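Local atomic coordinates of sortase (Actinomyces oris, PDB entry 5UTT), a protein that probably acts as a cysteine transpeptidase that cleaves sorting signals of surface proteins and joins them to the cell envelope. Residues Q22-L32 with N44-V55. Numbering follows the deposited sequence.
Sequences QVGYGETIGML and NMPIMEGTGSDV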
loop_
_atom_site.group_PDB
_atom_site.type_symbol
_atom_site.label_atom_id
_atom_site.label_comp_id
_atom_site.label_asym_id
_atom_site.label_seq_id
_atom_site.Cartn_x
_atom_site.Cartn_y
_atom_site.Cartn_z
ATOM N N GLN A 22 12.513 -9.723 -3.862
ATOM C CA GLN A 22 11.487 -10.584 -3.268
ATOM C C GLN A 22 12.010 -11.270 -2.017
ATOM O O GLN A 22 13.148 -11.733 -1.974
ATOM C CB GLN A 22 11.021 -11.624 -4.290
ATOM C CG GLN A 22 9.957 -12.604 -3.814
ATOM C CD GLN A 22 9.366 -13.373 -4.981
ATOM O OE1 GLN A 22 9.946 -13.392 -6.066
ATOM N NE2 GLN A 22 8.185 -13.948 -4.793
ATOM N N VAL A 23 11.168 -11.342 -1.005
ATOM C CA VAL A 23 11.512 -11.991 0.272
ATOM C C VAL A 23 10.571 -13.183 0.493
ATOM O O VAL A 23 9.542 -13.326 -0.198
ATOM C CB VAL A 23 11.421 -11.009 1.484
ATOM C CG1 VAL A 23 12.396 -9.863 1.341
ATOM C CG2 VAL A 23 9.988 -10.497 1.703
ATOM N N GLY A 24 10.911 -14.022 1.480
ATOM C CA GLY A 24 10.073 -15.177 1.812
ATOM C C GLY A 24 8.769 -14.835 2.529
ATOM O O GLY A 24 8.622 -13.765 3.153
ATOM N N TYR A 25 7.824 -15.768 2.475
ATOM C CA TYR A 25 6.504 -15.562 3.076
ATOM C C TYR A 25 6.611 -15.164 4.543
ATOM O O TYR A 25 7.357 -15.772 5.315
ATOM C CB TYR A 25 5.644 -16.820 2.933
ATOM C CG TYR A 25 4.212 -16.625 3.367
ATOM C CD1 TYR A 25 3.841 -16.725 4.703
ATOM C CD2 TYR A 25 3.235 -16.336 2.455
ATOM C CE1 TYR A 25 2.531 -16.556 5.110
ATOM C CE2 TYR A 25 1.932 -16.146 2.837
ATOM C CZ TYR A 25 1.581 -16.256 4.174
ATOM O OH TYR A 25 0.292 -16.081 4.531
ATOM N N GLY A 26 5.911 -14.106 4.905
ATOM C CA GLY A 26 5.871 -13.608 6.256
ATOM C C GLY A 26 7.034 -12.724 6.675
ATOM O O GLY A 26 7.007 -12.214 7.776
ATOM N N GLU A 27 8.007 -12.485 5.793
ATOM C CA GLU A 27 9.137 -11.612 6.111
ATOM C C GLU A 27 8.713 -10.169 5.835
ATOM O O GLU A 27 7.842 -9.915 4.995
ATOM C CB GLU A 27 10.343 -11.966 5.269
ATOM C CG GLU A 27 10.707 -13.433 5.437
ATOM C CD GLU A 27 11.964 -13.854 4.710
ATOM O OE1 GLU A 27 12.271 -13.337 3.605
ATOM O OE2 GLU A 27 12.662 -14.729 5.263
ATOM N N THR A 28 9.314 -9.231 6.557
ATOM C CA THR A 28 8.876 -7.820 6.487
ATOM C C THR A 28 9.565 -7.121 5.308
ATOM O O THR A 28 10.776 -7.318 5.072
ATOM C CB THR A 28 9.147 -7.093 7.795
ATOM O OG1 THR A 28 8.462 -7.791 8.866
ATOM C CG2 THR A 28 8.671 -5.644 7.771
ATOM N N ILE A 29 8.776 -6.348 4.594
ATOM C CA ILE A 29 9.247 -5.568 3.410
ATOM C C ILE A 29 9.483 -4.117 3.833
ATOM O O ILE A 29 10.400 -3.431 3.335
ATOM C CB ILE A 29 8.189 -5.599 2.300
ATOM C CG1 ILE A 29 7.838 -7.038 1.907
ATOM C CG2 ILE A 29 8.685 -4.783 1.091
ATOM C CD1 ILE A 29 6.788 -7.173 0.819
ATOM N N GLY A 30 8.643 -3.594 4.727
ATOM C CA GLY A 30 8.739 -2.171 5.056
ATOM C C GLY A 30 7.605 -1.772 5.967
ATOM O O GLY A 30 6.975 -2.651 6.585
ATOM N N MET A 31 7.381 -0.459 6.071
ATOM C CA MET A 31 6.218 0.089 6.803
ATOM C C MET A 31 5.370 0.979 5.932
ATOM O O MET A 31 5.903 1.673 4.995
ATOM C CB MET A 31 6.641 0.854 8.056
ATOM C CG MET A 31 6.914 -0.023 9.256
ATOM S SD MET A 31 7.582 1.002 10.583
ATOM C CE MET A 31 7.186 -0.077 11.956
ATOM N N LEU A 32 4.059 0.890 6.129
ATOM C CA LEU A 32 3.142 1.747 5.422
ATOM C C LEU A 32 2.838 2.979 6.251
ATOM O O LEU A 32 2.409 2.873 7.392
ATOM C CB LEU A 32 1.833 1.027 5.116
ATOM C CG LEU A 32 0.760 1.742 4.303
ATOM C CD1 LEU A 32 1.223 2.019 2.867
ATOM C CD2 LEU A 32 -0.530 0.930 4.334
ATOM N N ASN A 44 1.964 3.131 11.353
ATOM C CA ASN A 44 3.283 2.582 11.132
ATOM C C ASN A 44 3.173 1.106 10.853
ATOM O O ASN A 44 3.885 0.286 11.409
ATOM C CB ASN A 44 4.239 2.901 12.292
ATOM C CG ASN A 44 3.847 2.249 13.593
ATOM O OD1 ASN A 44 2.709 1.872 13.812
ATOM N ND2 ASN A 44 4.834 2.070 14.459
ATOM N N MET A 45 2.264 0.814 9.929
ATOM C CA MET A 45 1.828 -0.519 9.696
ATOM C C MET A 45 2.868 -1.314 8.974
ATOM O O MET A 45 3.297 -0.916 7.851
ATOM C CB MET A 45 0.524 -0.447 8.897
ATOM C CG MET A 45 -0.181 -1.764 8.715
ATOM S SD MET A 45 -1.814 -1.514 7.996
ATOM C CE MET A 45 -2.563 -3.150 8.080
ATOM N N PRO A 46 3.316 -2.428 9.538
ATOM C CA PRO A 46 4.313 -3.246 8.795
ATOM C C PRO A 46 3.679 -3.843 7.551
ATOM O O PRO A 46 2.478 -4.138 7.545
ATOM C CB PRO A 46 4.691 -4.367 9.780
ATOM C CG PRO A 46 4.039 -3.984 11.051
ATOM C CD PRO A 46 2.904 -3.100 10.781
ATOM N N ILE A 47 4.483 -3.935 6.481
ATOM C CA ILE A 47 4.144 -4.666 5.306
ATOM C C ILE A 47 4.958 -5.944 5.219
ATOM O O ILE A 47 6.204 -5.905 5.215
ATOM C CB ILE A 47 4.409 -3.836 4.024
ATOM C CG1 ILE A 47 3.685 -2.474 4.096
ATOM C CG2 ILE A 47 3.911 -4.625 2.826
ATOM C CD1 ILE A 47 4.154 -1.473 3.012
ATOM N N MET A 48 4.266 -7.062 5.089
ATOM C CA MET A 48 4.925 -8.388 5.009
ATOM C C MET A 48 4.556 -9.140 3.754
ATOM O O MET A 48 3.480 -8.917 3.195
ATOM C CB MET A 48 4.616 -9.231 6.271
ATOM C CG MET A 48 5.201 -8.656 7.513
ATOM S SD MET A 48 4.470 -9.503 8.930
ATOM C CE MET A 48 4.931 -8.393 10.239
ATOM N N GLU A 49 5.417 -10.046 3.303
ATOM C CA GLU A 49 5.096 -10.901 2.173
ATOM C C GLU A 49 3.958 -11.858 2.505
ATOM O O GLU A 49 3.971 -12.515 3.550
ATOM C CB GLU A 49 6.352 -11.639 1.704
ATOM C CG GLU A 49 6.168 -12.547 0.502
ATOM C CD GLU A 49 5.995 -11.806 -0.816
ATOM O OE1 GLU A 49 5.958 -10.546 -0.831
ATOM O OE2 GLU A 49 5.855 -12.505 -1.824
ATOM N N GLY A 50 2.958 -11.943 1.639
ATOM C CA GLY A 50 1.862 -12.922 1.828
ATOM C C GLY A 50 0.609 -12.348 2.419
ATOM O O GLY A 50 0.634 -11.287 3.100
ATOM N N THR A 51 -0.516 -13.002 2.151
ATOM C CA THR A 51 -1.817 -12.414 2.498
ATOM C C THR A 51 -2.661 -13.332 3.336
ATOM O O THR A 51 -3.845 -13.081 3.481
ATOM C CB THR A 51 -2.660 -12.046 1.290
ATOM O OG1 THR A 51 -2.884 -13.214 0.460
ATOM C CG2 THR A 51 -1.969 -10.901 0.511
ATOM N N GLY A 52 -2.048 -14.360 3.877
ATOM C CA GLY A 52 -2.728 -15.187 4.866
ATOM C C GLY A 52 -3.082 -14.434 6.131
ATOM O O GLY A 52 -2.511 -13.378 6.448
ATOM N N SER A 53 -3.989 -15.022 6.922
ATOM C CA SER A 53 -4.329 -14.449 8.242
ATOM C C SER A 53 -3.162 -14.437 9.228
ATOM O O SER A 53 -3.128 -13.612 10.129
ATOM C CB SER A 53 -5.519 -15.184 8.848
ATOM O OG SER A 53 -6.702 -14.832 8.134
ATOM N N ASP A 54 -2.204 -15.325 9.052
ATOM C CA ASP A 54 -0.984 -15.302 9.848
ATOM C C ASP A 54 -0.176 -14.021 9.682
ATOM O O ASP A 54 0.620 -13.683 10.540
ATOM C CB ASP A 54 -0.101 -16.546 9.610
ATOM C CG ASP A 54 0.264 -16.772 8.133
ATOM O OD1 ASP A 54 -0.216 -16.025 7.248
ATOM O OD2 ASP A 54 0.989 -17.755 7.857
ATOM N N VAL A 55 -0.396 -13.310 8.570
ATOM C CA VAL A 55 0.204 -11.996 8.327
ATOM C C VAL A 55 -0.769 -10.871 8.730
ATOM O O VAL A 55 -0.450 -9.994 9.522
ATOM C CB VAL A 55 0.584 -11.878 6.832
ATOM C CG1 VAL A 55 1.031 -10.466 6.515
ATOM C CG2 VAL A 55 1.645 -12.923 6.443
HETATM O O HOH W 1 8.566 -9.528 -1.573
#
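A classic beta bulge interrupts the antiparallel pairing of strands 28-32 and 45-49, where Ile29 and Gly30 both face Ile47. Ile47 O takes a nearly straight bond from Ile29 N at 2.7 Å and a weak second one from Gly30 N at 3.4 Å, while Ile47 N donates to Gly30 O at 2.8 Å. Regular pairing resumes beyond, with Leu32 bonded in both directions to Met45. On the face that carries Leu32, Met45 and Ile47, Ile47 CD1 packs against Leu32 CB at 4.0 Å, and Phe76 touches both Ile29 and Ile47. Met31 and Met48 belong to the other face; the extended Met31 side chain carries CE to Asn44 O, and Met48 CG lies beside Thr28 OG1.

The pairing runs on into the type II turn Gly24-Glu27. There Gly26 N donates to Glu49 O at 2.9 Å, and the same oxygen sits over the centre of the Tyr25 ring. With CG anti to the backbone N (chi1 -172°), the ring passes Gly50 CA and reaches the start of helix 53-55. Tyr25 OH donates to the syn lone pair of Asp54 OD1 at 2.8 Å. A weak bond from Gly52 N, at the N-cap, reaches Tyr25 OH at 3.0 Å. The carboxylate meets the ring at its edge, the two planes 43° apart.

The Glu49 side chain lies against the segment leading into the turn, its CB and CG beside the carbonyl oxygens of Gly24 and Val23. A bend at chi2 (73°) turns the carboxylate so that OE1 is hydrogen-bonded to His63 ND1 and accepts from a water, 2.9 Å from OE1, which in turn accepts from Val23 N. Glu49 thus ties the turn to the end of strand 45-49 and Tyr25 links it to the helix start, all at one end of a bulged hairpin of the sortase beta-barrel.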